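Local coordinates for protein putative SnoaL-like polyketide cyclase (Shewanella denitrificans, PDB 3LZA) that is of unproven function but, as a member of the SnoaL-like family of the NTF2 clan, may act as a polyketide cyclase, at residues A[11-16]-A[81-86]; A[15-20]-A[111-116]; A[26-31]-A[52-57]; A[85-90]-A[123-128]. One frame throughout, in Å; residues are numbered along the deposited sequence. Where two conformers were deposited one is given.

Contact 1: residues A[11-16]-A[81-86]; sequences QLALGY and VVMIGN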
loop_
_atom_site.group_PDB
_atom_site.type_symbol
_atom_site.label_atom_id
_atom_site.label_comp_id
_atom_site.label_asym_id
_atom_site.label_seq_id
_atom_site.Cartn_x
_atom_site.Cartn_y
_atom_site.Cartn_z
ATOM N N GLN A 11 -11.560 -5.518 12.733
ATOM C CA GLN A 11 -11.367 -5.645 14.193
ATOM C C GLN A 11 -10.190 -6.577 14.519
ATOM O O GLN A 11 -9.380 -6.271 15.438
ATOM C CB GLN A 11 -12.651 -6.155 14.839
ATOM C CG GLN A 11 -13.790 -5.171 14.730
ATOM C CD GLN A 11 -15.050 -5.691 15.395
ATOM O OE1 GLN A 11 -14.980 -6.480 16.335
ATOM N NE2 GLN A 11 -16.211 -5.239 14.922
ATOM N N LEU A 12 -10.020 -7.624 13.707
ATOM C CA LEU A 12 -8.825 -8.508 13.797
ATOM C C LEU A 12 -7.559 -7.725 13.591
ATOM O O LEU A 12 -6.598 -7.859 14.348
ATOM C CB LEU A 12 -8.835 -9.616 12.734
ATOM C CG LEU A 12 -9.434 -10.963 13.090
ATOM C CD1 LEU A 12 -9.240 -11.946 11.933
ATOM C CD2 LEU A 12 -8.802 -11.485 14.385
ATOM N N ALA A 13 -7.537 -6.893 12.543
ATOM C CA ALA A 13 -6.354 -6.084 12.225
ATOM C C ALA A 13 -6.015 -5.064 13.305
ATOM O O ALA A 13 -4.824 -4.851 13.609
ATOM C CB ALA A 13 -6.514 -5.379 10.900
ATOM N N LEU A 14 -7.026 -4.440 13.895
ATOM C CA LEU A 14 -6.768 -3.467 14.988
ATOM C C LEU A 14 -6.221 -4.128 16.255
ATOM O O LEU A 14 -5.352 -3.541 16.944
ATOM C CB LEU A 14 -8.019 -2.624 15.308
ATOM C CG LEU A 14 -8.424 -1.561 14.271
ATOM C CD1 LEU A 14 -9.696 -0.807 14.682
ATOM C CD2 LEU A 14 -7.276 -0.573 13.954
ATOM N N GLY A 15 -6.691 -5.346 16.506
ATOM C CA GLY A 15 -6.239 -6.156 17.659
ATOM C C GLY A 15 -4.775 -6.506 17.523
ATOM O O GLY A 15 -4.015 -6.488 18.499
ATOM N N TYR A 16 -4.401 -6.842 16.294
ATOM C CA TYR A 16 -3.026 -7.167 15.933
ATOM C C TYR A 16 -2.131 -5.964 16.069
ATOM O O TYR A 16 -1.115 -6.025 16.758
ATOM C CB TYR A 16 -3.007 -7.723 14.490
ATOM C CG TYR A 16 -1.638 -8.012 13.956
ATOM C CD1 TYR A 16 -0.908 -7.022 13.353
ATOM C CD2 TYR A 16 -1.066 -9.281 14.065
ATOM C CE1 TYR A 16 0.336 -7.264 12.864
ATOM C CE2 TYR A 16 0.199 -9.544 13.582
ATOM C CZ TYR A 16 0.918 -8.540 12.996
ATOM O OH TYR A 16 2.190 -8.761 12.474
ATOM N N VAL A 81 -6.515 -6.627 4.739
ATOM C CA VAL A 81 -6.864 -5.393 5.376
ATOM C C VAL A 81 -5.763 -4.410 5.030
ATOM O O VAL A 81 -4.578 -4.737 5.079
ATOM C CB VAL A 81 -7.057 -5.536 6.943
ATOM C CG1 VAL A 81 -7.448 -4.177 7.596
ATOM C CG2 VAL A 81 -8.148 -6.568 7.282
ATOM N N VAL A 82 -6.158 -3.190 4.673
ATOM C CA VAL A 82 -5.171 -2.171 4.255
ATOM C C VAL A 82 -5.268 -0.964 5.171
ATOM O O VAL A 82 -6.356 -0.445 5.400
ATOM C CB VAL A 82 -5.437 -1.694 2.765
ATOM C CG1 VAL A 82 -4.412 -0.631 2.319
ATOM C CG2 VAL A 82 -5.389 -2.856 1.830
HETATM N N MSE A 83 -4.129 -0.488 5.645
HETATM C CA MSE A 83 -4.092 0.593 6.614
HETATM C C MSE A 83 -3.088 1.658 6.179
HETATM O O MSE A 83 -1.950 1.351 5.915
HETATM C CB MSE A 83 -3.704 -0.016 7.979
HETATM C CG MSE A 83 -4.790 -0.883 8.533
HETATM SE SE MSE A 83 -4.180 -1.884 10.062
HETATM C CE MSE A 83 -3.032 -3.034 9.148
ATOM N N ILE A 84 -3.565 2.899 6.025
ATOM C CA ILE A 84 -2.763 4.039 5.588
ATOM C C ILE A 84 -2.582 4.998 6.751
ATOM O O ILE A 84 -3.535 5.334 7.430
ATOM C CB ILE A 84 -3.458 4.809 4.437
ATOM C CG1 ILE A 84 -3.728 3.886 3.247
ATOM C CG2 ILE A 84 -2.637 6.056 4.019
ATOM C CD1 ILE A 84 -4.863 4.313 2.410
ATOM N N GLY A 85 -1.344 5.414 7.004
ATOM C CA GLY A 85 -1.095 6.344 8.074
ATOM C C GLY A 85 0.360 6.686 8.292
ATOM O O GLY A 85 1.137 6.811 7.349
ATOM N N ASN A 86 0.705 6.878 9.559
ATOM C CA ASN A 86 2.086 7.104 9.950
ATOM C C ASN A 86 2.417 6.416 11.274
ATOM O O ASN A 86 1.585 6.308 12.200
ATOM C CB ASN A 86 2.464 8.587 9.942
ATOM C CG ASN A 86 1.981 9.325 11.139
ATOM O OD1 ASN A 86 2.576 9.233 12.246
ATOM N ND2 ASN A 86 0.924 10.105 10.951
#
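Apolar contact alone joins helix 11-16 to strand 81-86, and Ala13 supplies the helical side of it. Its methyl points at the strand and meets the end of Val81 head-on, nearer one branch than the other: CG1 of Val81 stands 3.6 Å from Ala13 CB, while CG2 of Val81 lies 4.1 Å from that same methyl. A side chain as short as alanine lets the helix come close to the sheet, and the nearest CA atoms, those of Ala13 and Val81, are 6.9 Å apart.

The second apolar partner is Met83, a selenomethionine, two residues along the strand and on the same face. Its selenium lies 4.3 Å from Ala13 CB, a looser touch made by a long, flexible side chain. This is helix-on-sheet packing of the NTF2-like alpha+beta fold, in which helix 8-21 lies on the concave face of a strongly curved mixed sheet.

Hydrogen bonds serve each element separately. Within the helix, Gly15 N binds Gln11 O at 3.0 Å and Tyr16 N binds Leu12 O at 3.1 Å. The strand's own backbone bonds go to neighbours in the sheet, Val81 pairing with Leu113 and Met83 with Thr111. On the other face of strand 80-93, Ile84 packs against Ile84 of the second subunit.

Contact 2: residues A[15-20]-A[111-116]; sequences GYIKAL and TTLKFD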
loop_
_atom_site.group_PDB
_atom_site.type_symbol
_atom_site.label_atom_id
_atom_site.label_comp_id
_atom_site.label_asym_id
_atom_site.label_seq_id
_atom_site.Cartn_x
_atom_site.Cartn_y
_atom_site.Cartn_z
ATOM N N GLY A 15 -6.691 -5.346 16.506
ATOM C CA GLY A 15 -6.239 -6.156 17.659
ATOM C C GLY A 15 -4.775 -6.506 17.523
ATOM O O GLY A 15 -4.015 -6.488 18.499
ATOM N N TYR A 16 -4.401 -6.842 16.294
ATOM C CA TYR A 16 -3.026 -7.167 15.933
ATOM C C TYR A 16 -2.131 -5.964 16.069
ATOM O O TYR A 16 -1.115 -6.025 16.758
ATOM C CB TYR A 16 -3.007 -7.723 14.490
ATOM C CG TYR A 16 -1.638 -8.012 13.956
ATOM C CD1 TYR A 16 -0.908 -7.022 13.353
ATOM C CD2 TYR A 16 -1.066 -9.281 14.065
ATOM C CE1 TYR A 16 0.336 -7.264 12.864
ATOM C CE2 TYR A 16 0.199 -9.544 13.582
ATOM C CZ TYR A 16 0.918 -8.540 12.996
ATOM O OH TYR A 16 2.190 -8.761 12.474
ATOM N N ILE A 17 -2.557 -4.824 15.508
ATOM C CA ILE A 17 -1.787 -3.572 15.619
ATOM C C ILE A 17 -1.699 -3.092 17.096
ATOM O O ILE A 17 -0.707 -2.560 17.537
ATOM C CB ILE A 17 -2.403 -2.475 14.704
ATOM C CG1 ILE A 17 -2.184 -2.844 13.221
ATOM C CG2 ILE A 17 -1.886 -1.087 15.046
ATOM C CD1 ILE A 17 -0.757 -2.899 12.793
ATOM N N LYS A 18 -2.745 -3.260 17.864
ATOM C CA LYS A 18 -2.670 -2.871 19.271
ATOM C C LYS A 18 -1.565 -3.665 20.004
ATOM O O LYS A 18 -0.694 -3.066 20.699
ATOM C CB LYS A 18 -4.048 -3.070 19.926
ATOM C CG LYS A 18 -4.121 -2.657 21.395
ATOM C CD LYS A 18 -5.593 -2.768 21.879
ATOM C CE LYS A 18 -5.749 -2.288 23.317
ATOM N NZ LYS A 18 -4.741 -2.839 24.203
ATOM N N ALA A 19 -1.547 -4.987 19.797
ATOM C CA ALA A 19 -0.542 -5.864 20.434
ATOM C C ALA A 19 0.870 -5.499 19.945
ATOM O O ALA A 19 1.806 -5.413 20.734
ATOM C CB ALA A 19 -0.884 -7.389 20.200
ATOM N N LEU A 20 1.030 -5.265 18.649
ATOM C CA LEU A 20 2.343 -4.925 18.111
ATOM C C LEU A 20 2.824 -3.630 18.717
ATOM O O LEU A 20 4.025 -3.509 19.079
ATOM C CB LEU A 20 2.279 -4.772 16.561
ATOM C CG LEU A 20 3.517 -4.257 15.794
ATOM C CD1 LEU A 20 4.654 -5.201 15.928
ATOM C CD2 LEU A 20 3.162 -3.971 14.267
ATOM N N THR A 111 0.481 -0.376 5.547
ATOM C CA THR A 111 0.600 -1.758 6.045
ATOM C C THR A 111 -0.608 -2.585 5.554
ATOM O O THR A 111 -1.772 -2.171 5.744
ATOM C CB THR A 111 0.731 -1.736 7.644
ATOM O OG1 THR A 111 1.967 -1.086 7.967
ATOM C CG2 THR A 111 0.738 -3.145 8.242
ATOM N N THR A 112 -0.368 -3.756 4.942
ATOM C CA THR A 112 -1.439 -4.733 4.707
ATOM C C THR A 112 -1.269 -5.942 5.617
ATOM O O THR A 112 -0.143 -6.344 5.914
ATOM C CB THR A 112 -1.513 -5.201 3.203
ATOM O OG1 THR A 112 -0.378 -6.001 2.866
ATOM C CG2 THR A 112 -1.544 -3.958 2.282
ATOM N N LEU A 113 -2.398 -6.477 6.082
ATOM C CA LEU A 113 -2.468 -7.685 6.838
ATOM C C LEU A 113 -3.421 -8.636 6.129
ATOM O O LEU A 113 -4.523 -8.261 5.771
ATOM C CB LEU A 113 -2.906 -7.387 8.286
ATOM C CG LEU A 113 -2.055 -6.408 9.103
ATOM C CD1 LEU A 113 -2.747 -6.067 10.443
ATOM C CD2 LEU A 113 -0.643 -6.951 9.386
ATOM N N LYS A 114 -2.973 -9.862 5.897
ATOM C CA LYS A 114 -3.815 -10.888 5.354
ATOM C C LYS A 114 -3.903 -12.036 6.341
ATOM O O LYS A 114 -2.896 -12.713 6.604
ATOM C CB LYS A 114 -3.282 -11.365 3.991
ATOM C CG LYS A 114 -4.122 -12.511 3.391
ATOM C CD LYS A 114 -3.697 -12.850 1.985
ATOM C CE LYS A 114 -2.302 -13.405 1.920
ATOM N NZ LYS A 114 -2.014 -13.942 0.541
ATOM N N PHE A 115 -5.110 -12.256 6.869
ATOM C CA PHE A 115 -5.384 -13.322 7.819
ATOM C C PHE A 115 -6.005 -14.514 7.122
ATOM O O PHE A 115 -6.600 -14.368 6.059
ATOM C CB PHE A 115 -6.345 -12.816 8.905
ATOM C CG PHE A 115 -5.799 -11.670 9.684
ATOM C CD1 PHE A 115 -4.965 -11.888 10.783
ATOM C CD2 PHE A 115 -6.073 -10.372 9.300
ATOM C CE1 PHE A 115 -4.422 -10.820 11.485
ATOM C CE2 PHE A 115 -5.527 -9.296 10.006
ATOM C CZ PHE A 115 -4.707 -9.523 11.093
ATOM N N ASP A 116 -5.796 -15.698 7.681
ATOM C CA ASP A 116 -6.501 -16.882 7.248
ATOM C C ASP A 116 -7.876 -16.800 7.930
ATOM O O ASP A 116 -7.943 -16.763 9.165
ATOM C CB ASP A 116 -5.686 -18.128 7.651
ATOM C CG ASP A 116 -6.422 -19.437 7.401
ATOM O OD1 ASP A 116 -7.658 -19.442 7.283
ATOM O OD2 ASP A 116 -5.750 -20.492 7.350
#
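Trans to its backbone N at chi1 176°, CG of Tyr16 carries the ring from the helix toward the strand, where Leu113 rises to meet it with chi1 -57° placing its CG beside the backbone N. Both leucine methyls then reach one side of the phenol. Leu113 CD1 lies 3.6 Å from Tyr16 CD1, and Leu113 CD2 is equally near Tyr16 CE1, so that the forked end follows the ring bond between these two carbons. The approach is oblique. Leucine suits the place because its two methyls can span an aromatic bond that one methyl could not.

Ile17, the next residue of the helix, adds a looser touch, its CG1 4.3 Å from Leu113 CD1. Helix 15-20 passes strand 111-115 at an axis distance of 11.3 Å and an angle of 118°, which leaves room for a layer of large side chains. Such a layer between the N-terminal helix and the curved sheet forms part of the hydrophobic core of the NTF2-like cone.

Farther along the strand, Phe115 offers the edge of its ring: Tyr16 CB lies at that edge, near the ring plane, 4.2 Å from Phe115 CZ. Tyrosine can be buried here because its hydroxyl is bound by Gln125 OE1 and by Tyr32 OH. Leu28 of helix 25-29 touches Tyr16 too, while Met83 of strand 80-93 packs on both Ile17 and Leu113.

Contact 3: residues A[26-31]-A[52-57]; sequences QTLSKY and SIIAFL
Helix 26-29 and helix 52-57 come nearest at Ser29 and Ile54, whose CA atoms lie 7.3 Å apart, with no hydrogen bond running between the two segments. Side chains fill the gap. Leu28, with CG trans to its backbone N (chi1 -168°), turns CD2 toward two residues one helical turn apart, Ile54 and Leu57. That methyl lies 3.3 Å from Leu57 CD1, tighter than usual for two carbons, and the leucines cross at about a right angle. Toward Ile54 the fit is easier: Leu28 CD2 is 4.1 Å from Ile54 CD1, and these chains slide past each other in opposite directions. The same isoleucine methyl approaches the backbone at Ser29 N, 4.3 Å away.

Serine suits this place because its hydroxyl can bond back to the main chain. Ser29 OG and Lys30 NZ each lie 2.9 Å from Gln26 O and reach it from opposite faces of the carbonyl plane. Leu28 and Leu57 also touch helix 8-21, through Ala19 and Leu20 respectively. The contact is thus part of the three-helix cluster, 8-21, 25-29 and 50-61, that accompanies the curved sheet in the NTF2-like fold.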
loop_
_atom_site.group_PDB
_atom_site.type_symbol
_atom_site.label_atom_id
_atom_site.label_comp_id
_atom_site.label_asym_id
_atom_site.label_seq_id
_atom_site.Cartn_x
_atom_site.Cartn_y
_atom_site.Cartn_z
ATOM N N GLN A 26 2.916 -11.679 24.172
ATOM C CA GLN A 26 2.046 -12.778 24.515
ATOM C C GLN A 26 0.819 -12.682 23.641
ATOM O O GLN A 26 0.453 -13.653 22.991
ATOM C CB GLN A 26 1.680 -12.773 26.020
ATOM C CG GLN A 26 2.851 -13.037 26.981
ATOM C CD GLN A 26 3.699 -11.799 27.279
ATOM O OE1 GLN A 26 3.198 -10.664 27.219
ATOM N NE2 GLN A 26 4.991 -12.007 27.581
ATOM N N THR A 27 0.198 -11.507 23.580
ATOM C CA THR A 27 -0.959 -11.324 22.701
ATOM C C THR A 27 -0.570 -11.421 21.238
ATOM O O THR A 27 -1.273 -12.047 20.481
ATOM C CB THR A 27 -1.660 -9.970 22.973
ATOM O OG1 THR A 27 -2.029 -9.942 24.336
ATOM C CG2 THR A 27 -2.942 -9.760 22.112
ATOM N N LEU A 28 0.534 -10.798 20.831
ATOM C CA LEU A 28 0.916 -10.794 19.427
ATOM C C LEU A 28 1.140 -12.234 18.895
ATOM O O LEU A 28 0.681 -12.590 17.775
ATOM C CB LEU A 28 2.137 -9.877 19.194
ATOM C CG LEU A 28 2.465 -9.543 17.750
ATOM C CD1 LEU A 28 1.257 -8.852 17.070
ATOM C CD2 LEU A 28 3.716 -8.711 17.660
ATOM N N SER A 29 1.792 -13.071 19.711
ATOM C CA SER A 29 2.111 -14.429 19.320
ATOM C C SER A 29 0.895 -15.246 18.985
ATOM O O SER A 29 1.027 -16.139 18.175
ATOM C CB SER A 29 2.914 -15.195 20.388
ATOM O OG SER A 29 2.163 -15.457 21.545
ATOM N N LYS A 30 -0.264 -14.973 19.603
ATOM C CA LYS A 30 -1.530 -15.630 19.209
ATOM C C LYS A 30 -1.912 -15.475 17.720
ATOM O O LYS A 30 -2.671 -16.316 17.169
ATOM C CB LYS A 30 -2.746 -15.129 20.042
ATOM C CG LYS A 30 -2.682 -15.241 21.574
ATOM C CD LYS A 30 -2.136 -16.565 22.102
ATOM C CE LYS A 30 -1.998 -16.536 23.638
ATOM N NZ LYS A 30 -0.578 -16.175 24.060
ATOM N N TYR A 31 -1.443 -14.407 17.075
ATOM C CA TYR A 31 -1.743 -14.183 15.653
ATOM C C TYR A 31 -0.798 -14.870 14.683
ATOM O O TYR A 31 -1.082 -14.897 13.492
ATOM C CB TYR A 31 -1.755 -12.692 15.328
ATOM C CG TYR A 31 -2.860 -11.926 16.003
ATOM C CD1 TYR A 31 -4.127 -11.815 15.418
ATOM C CD2 TYR A 31 -2.639 -11.297 17.206
ATOM C CE1 TYR A 31 -5.144 -11.063 16.045
ATOM C CE2 TYR A 31 -3.643 -10.558 17.855
ATOM C CZ TYR A 31 -4.890 -10.453 17.269
ATOM O OH TYR A 31 -5.842 -9.709 17.914
ATOM N N SER A 52 10.861 -16.133 15.006
ATOM C CA SER A 52 11.755 -15.163 14.345
ATOM C C SER A 52 11.172 -13.767 14.344
ATOM O O SER A 52 11.928 -12.801 14.455
ATOM C CB SER A 52 12.051 -15.552 12.890
ATOM O OG SER A 52 12.763 -16.798 12.863
ATOM N N ILE A 53 9.841 -13.660 14.220
ATOM C CA ILE A 53 9.184 -12.323 14.107
ATOM C C ILE A 53 9.238 -11.678 15.501
ATOM O O ILE A 53 9.617 -10.494 15.639
ATOM C CB ILE A 53 7.733 -12.425 13.607
ATOM C CG1 ILE A 53 7.702 -12.823 12.128
ATOM C CG2 ILE A 53 6.988 -11.103 13.796
ATOM C CD1 ILE A 53 6.343 -13.256 11.541
ATOM N N ILE A 54 8.840 -12.441 16.518
ATOM C CA ILE A 54 8.873 -11.947 17.892
ATOM C C ILE A 54 10.271 -11.531 18.300
ATOM O O ILE A 54 10.432 -10.469 18.901
ATOM C CB ILE A 54 8.256 -12.931 18.889
ATOM C CG1 ILE A 54 6.760 -13.122 18.603
ATOM C CG2 ILE A 54 8.484 -12.462 20.338
ATOM C CD1 ILE A 54 5.900 -11.984 18.947
ATOM N N ALA A 55 11.268 -12.361 18.011
ATOM C CA ALA A 55 12.669 -12.074 18.334
ATOM C C ALA A 55 13.159 -10.776 17.677
ATOM O O ALA A 55 13.903 -10.017 18.304
ATOM C CB ALA A 55 13.603 -13.294 17.989
ATOM N N PHE A 56 12.733 -10.508 16.444
ATOM C CA PHE A 56 13.083 -9.278 15.728
ATOM C C PHE A 56 12.428 -8.049 16.362
ATOM O O PHE A 56 13.053 -7.020 16.506
ATOM C CB PHE A 56 12.732 -9.409 14.214
ATOM C CG PHE A 56 12.727 -8.091 13.465
ATOM C CD1 PHE A 56 13.926 -7.442 13.168
ATOM C CD2 PHE A 56 11.548 -7.527 13.040
ATOM C CE1 PHE A 56 13.912 -6.221 12.450
ATOM C CE2 PHE A 56 11.533 -6.327 12.341
ATOM C CZ PHE A 56 12.735 -5.680 12.060
ATOM N N LEU A 57 11.170 -8.177 16.767
ATOM C CA LEU A 57 10.457 -7.077 17.367
ATOM C C LEU A 57 11.044 -6.786 18.738
ATOM O O LEU A 57 11.175 -5.639 19.118
ATOM C CB LEU A 57 8.961 -7.410 17.503
ATOM C CG LEU A 57 8.171 -7.473 16.205
ATOM C CD1 LEU A 57 6.720 -7.870 16.501
ATOM C CD2 LEU A 57 8.242 -6.179 15.372
#

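Contact 4: residues A[85-90]-A[123-128]; sequences GNYHLR and TEQVDL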
loop_
_atom_site.group_PDB
_atom_site.type_symbol
_atom_site.label_atom_id
_atom_site.label_comp_id
_atom_site.label_asym_id
_atom_site.label_seq_id
_atom_site.Cartn_x
_atom_site.Cartn_y
_atom_site.Cartn_z
ATOM N N GLY A 85 -1.344 5.414 7.004
ATOM C CA GLY A 85 -1.095 6.344 8.074
ATOM C C GLY A 85 0.360 6.686 8.292
ATOM O O GLY A 85 1.137 6.811 7.349
ATOM N N ASN A 86 0.705 6.878 9.559
ATOM C CA ASN A 86 2.086 7.104 9.950
ATOM C C ASN A 86 2.417 6.416 11.274
ATOM O O ASN A 86 1.585 6.308 12.200
ATOM C CB ASN A 86 2.464 8.587 9.942
ATOM C CG ASN A 86 1.981 9.325 11.139
ATOM O OD1 ASN A 86 2.576 9.233 12.246
ATOM N ND2 ASN A 86 0.924 10.105 10.951
ATOM N N TYR A 87 3.638 5.932 11.334
ATOM C CA TYR A 87 4.159 5.338 12.537
ATOM C C TYR A 87 4.978 6.384 13.294
ATOM O O TYR A 87 5.934 6.952 12.749
ATOM C CB TYR A 87 5.063 4.174 12.131
ATOM C CG TYR A 87 4.321 2.919 11.734
ATOM C CD1 TYR A 87 3.898 2.716 10.416
ATOM C CD2 TYR A 87 4.092 1.894 12.667
ATOM C CE1 TYR A 87 3.234 1.546 10.057
ATOM C CE2 TYR A 87 3.409 0.712 12.299
ATOM C CZ TYR A 87 3.020 0.544 10.985
ATOM O OH TYR A 87 2.376 -0.622 10.615
ATOM N N HIS A 88 4.648 6.650 14.555
ATOM C CA HIS A 88 5.546 7.493 15.346
ATOM C C HIS A 88 6.329 6.625 16.332
ATOM O O HIS A 88 5.818 5.647 16.914
ATOM C CB HIS A 88 4.778 8.595 16.045
ATOM C CG HIS A 88 5.578 9.278 17.093
ATOM N ND1 HIS A 88 5.645 8.818 18.388
ATOM C CD2 HIS A 88 6.446 10.312 17.010
ATOM C CE1 HIS A 88 6.472 9.584 19.078
ATOM N NE2 HIS A 88 6.958 10.501 18.263
ATOM N N LEU A 89 7.619 6.917 16.457
ATOM C CA LEU A 89 8.474 6.197 17.352
ATOM C C LEU A 89 9.328 7.204 18.150
ATOM O O LEU A 89 9.902 8.186 17.595
ATOM C CB LEU A 89 9.326 5.159 16.612
ATOM C CG LEU A 89 10.114 4.242 17.540
ATOM C CD1 LEU A 89 10.337 2.865 16.876
ATOM C CD2 LEU A 89 11.466 4.876 18.025
ATOM N N ARG A 90 9.370 7.007 19.465
ATOM C CA ARG A 90 10.270 7.790 20.328
ATOM C C ARG A 90 11.105 6.862 21.166
ATOM O O ARG A 90 10.570 5.988 21.815
ATOM C CB ARG A 90 9.500 8.729 21.231
ATOM C CG ARG A 90 10.398 9.682 22.071
ATOM C CD ARG A 90 9.578 10.579 22.995
ATOM N NE ARG A 90 10.450 11.480 23.759
ATOM C CZ ARG A 90 11.100 12.533 23.263
ATOM N NH1 ARG A 90 10.996 12.886 21.988
ATOM N NH2 ARG A 90 11.860 13.260 24.060
ATOM N N THR A 123 -1.236 -14.554 7.709
ATOM C CA THR A 123 -0.536 -15.253 6.636
ATOM C C THR A 123 0.648 -14.367 6.221
ATOM O O THR A 123 1.810 -14.808 6.161
ATOM C CB THR A 123 -1.459 -15.496 5.451
ATOM O OG1 THR A 123 -2.390 -16.517 5.830
ATOM C CG2 THR A 123 -0.656 -15.924 4.224
ATOM N N GLU A 124 0.344 -13.088 5.987
ATOM C CA GLU A 124 1.379 -12.120 5.552
ATOM C C GLU A 124 1.022 -10.701 5.998
ATOM O O GLU A 124 -0.130 -10.276 5.836
ATOM C CB GLU A 124 1.504 -12.129 4.034
ATOM C CG GLU A 124 2.686 -11.255 3.482
ATOM C CD GLU A 124 2.826 -11.209 1.957
ATOM O OE1 GLU A 124 1.856 -11.485 1.206
ATOM O OE2 GLU A 124 3.929 -10.843 1.500
ATOM N N GLN A 125 2.017 -10.002 6.521
ATOM C CA GLN A 125 2.009 -8.572 6.740
ATOM C C GLN A 125 2.977 -7.974 5.722
ATOM O O GLN A 125 4.091 -8.484 5.576
ATOM C CB GLN A 125 2.492 -8.198 8.154
ATOM C CG GLN A 125 2.641 -6.696 8.333
ATOM C CD GLN A 125 2.912 -6.217 9.764
ATOM O OE1 GLN A 125 2.814 -6.981 10.708
ATOM N NE2 GLN A 125 3.229 -4.914 9.921
ATOM N N VAL A 126 2.549 -6.915 5.038
ATOM C CA VAL A 126 3.420 -6.191 4.121
ATOM C C VAL A 126 3.473 -4.716 4.525
ATOM O O VAL A 126 2.447 -4.039 4.633
ATOM C CB VAL A 126 3.069 -6.315 2.636
ATOM C CG1 VAL A 126 4.226 -5.639 1.817
ATOM C CG2 VAL A 126 2.938 -7.803 2.222
ATOM N N ASP A 127 4.692 -4.242 4.784
ATOM C CA ASP A 127 4.915 -2.845 5.110
ATOM C C ASP A 127 5.534 -2.145 3.949
ATOM O O ASP A 127 6.447 -2.673 3.320
ATOM C CB ASP A 127 5.819 -2.659 6.344
ATOM C CG ASP A 127 5.135 -2.923 7.645
ATOM O OD1 ASP A 127 3.884 -3.149 7.709
ATOM O OD2 ASP A 127 5.882 -2.937 8.641
ATOM N N LEU A 128 5.031 -0.940 3.655
ATOM C CA LEU A 128 5.683 -0.032 2.716
ATOM C C LEU A 128 5.945 1.264 3.510
ATOM O O LEU A 128 5.015 1.967 3.863
ATOM C CB LEU A 128 4.780 0.245 1.489
ATOM C CG LEU A 128 4.402 -0.903 0.539
ATOM C CD1 LEU A 128 3.130 -0.612 -0.255
ATOM C CD2 LEU A 128 5.573 -1.161 -0.400
HETATM O O HOH W 1 4.617 -2.543 11.215
#
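Tyr87 and Asp127 face each other through a water: water 1 lies 3.0 Å from Tyr87 OH and donates to Asp127 OD2 at 2.9 Å. Directly, Tyr87 OH comes no nearer to Asp127 OD1 than 4.1 Å. The ring and carboxylate planes stand 55° apart. Gln125 NE2 also reaches the water, as a weak donor at 3.0 Å.

The next layer fixes the carboxylate. Gln125 NE2 gives its stronger bond to Asp127 OD1, 2.9 Å long with an N-H...O angle of 166°, meeting that oxygen on its syn side. Glutamine is apt here because one amide both donates to the aspartate and, through OE1, accepts from Tyr16 OH, so its orientation is set at both ends. Its extended chain (chi1 173°) brings the amide level with the acid two residues on. Thr111 OG1, on the strand between these two, hydrogen-bonds to both Tyr87 OH and Asp127 OD1, bridging what the direct distance leaves apart. Phe69 stacks on the tyrosine ring.

Residues Tyr16, Tyr87, Thr111, Gln125 and Asp127 thus form a polar network inside the curved sheet, where NTF2-like proteins commonly have their pocket. Both oxygens of Asp127 have hydrogen-bond partners, so the network fixes the orientation of the carboxylate, and the water joins the two sides of the network; whether this is an active site remains unproven.

How the contacts relate
From the N terminus, helix 8-21 opens two long loops: contact 1 closes the first on strand 80-93, and contact 2, starting from the overlapping 15-20, closes the second on strand 102-115. Contact 3, 26-31 with 52-57, is nested inside both and joins helices 25-29 and 50-61. Contact 4 begins on 85-90, which overlaps the end of contact 1, and finishes on 123-128, so it crosses contact 2. Contacts 1, 2 and 4 thus gather three successive neighbouring strands of one sheet. Leu20 CD1 lies 3.4 Å from Leu57 CD1, linking contacts 2 and 3, whereas contacts 3 and 4 do not touch, with nearest atoms about 6 Å apart.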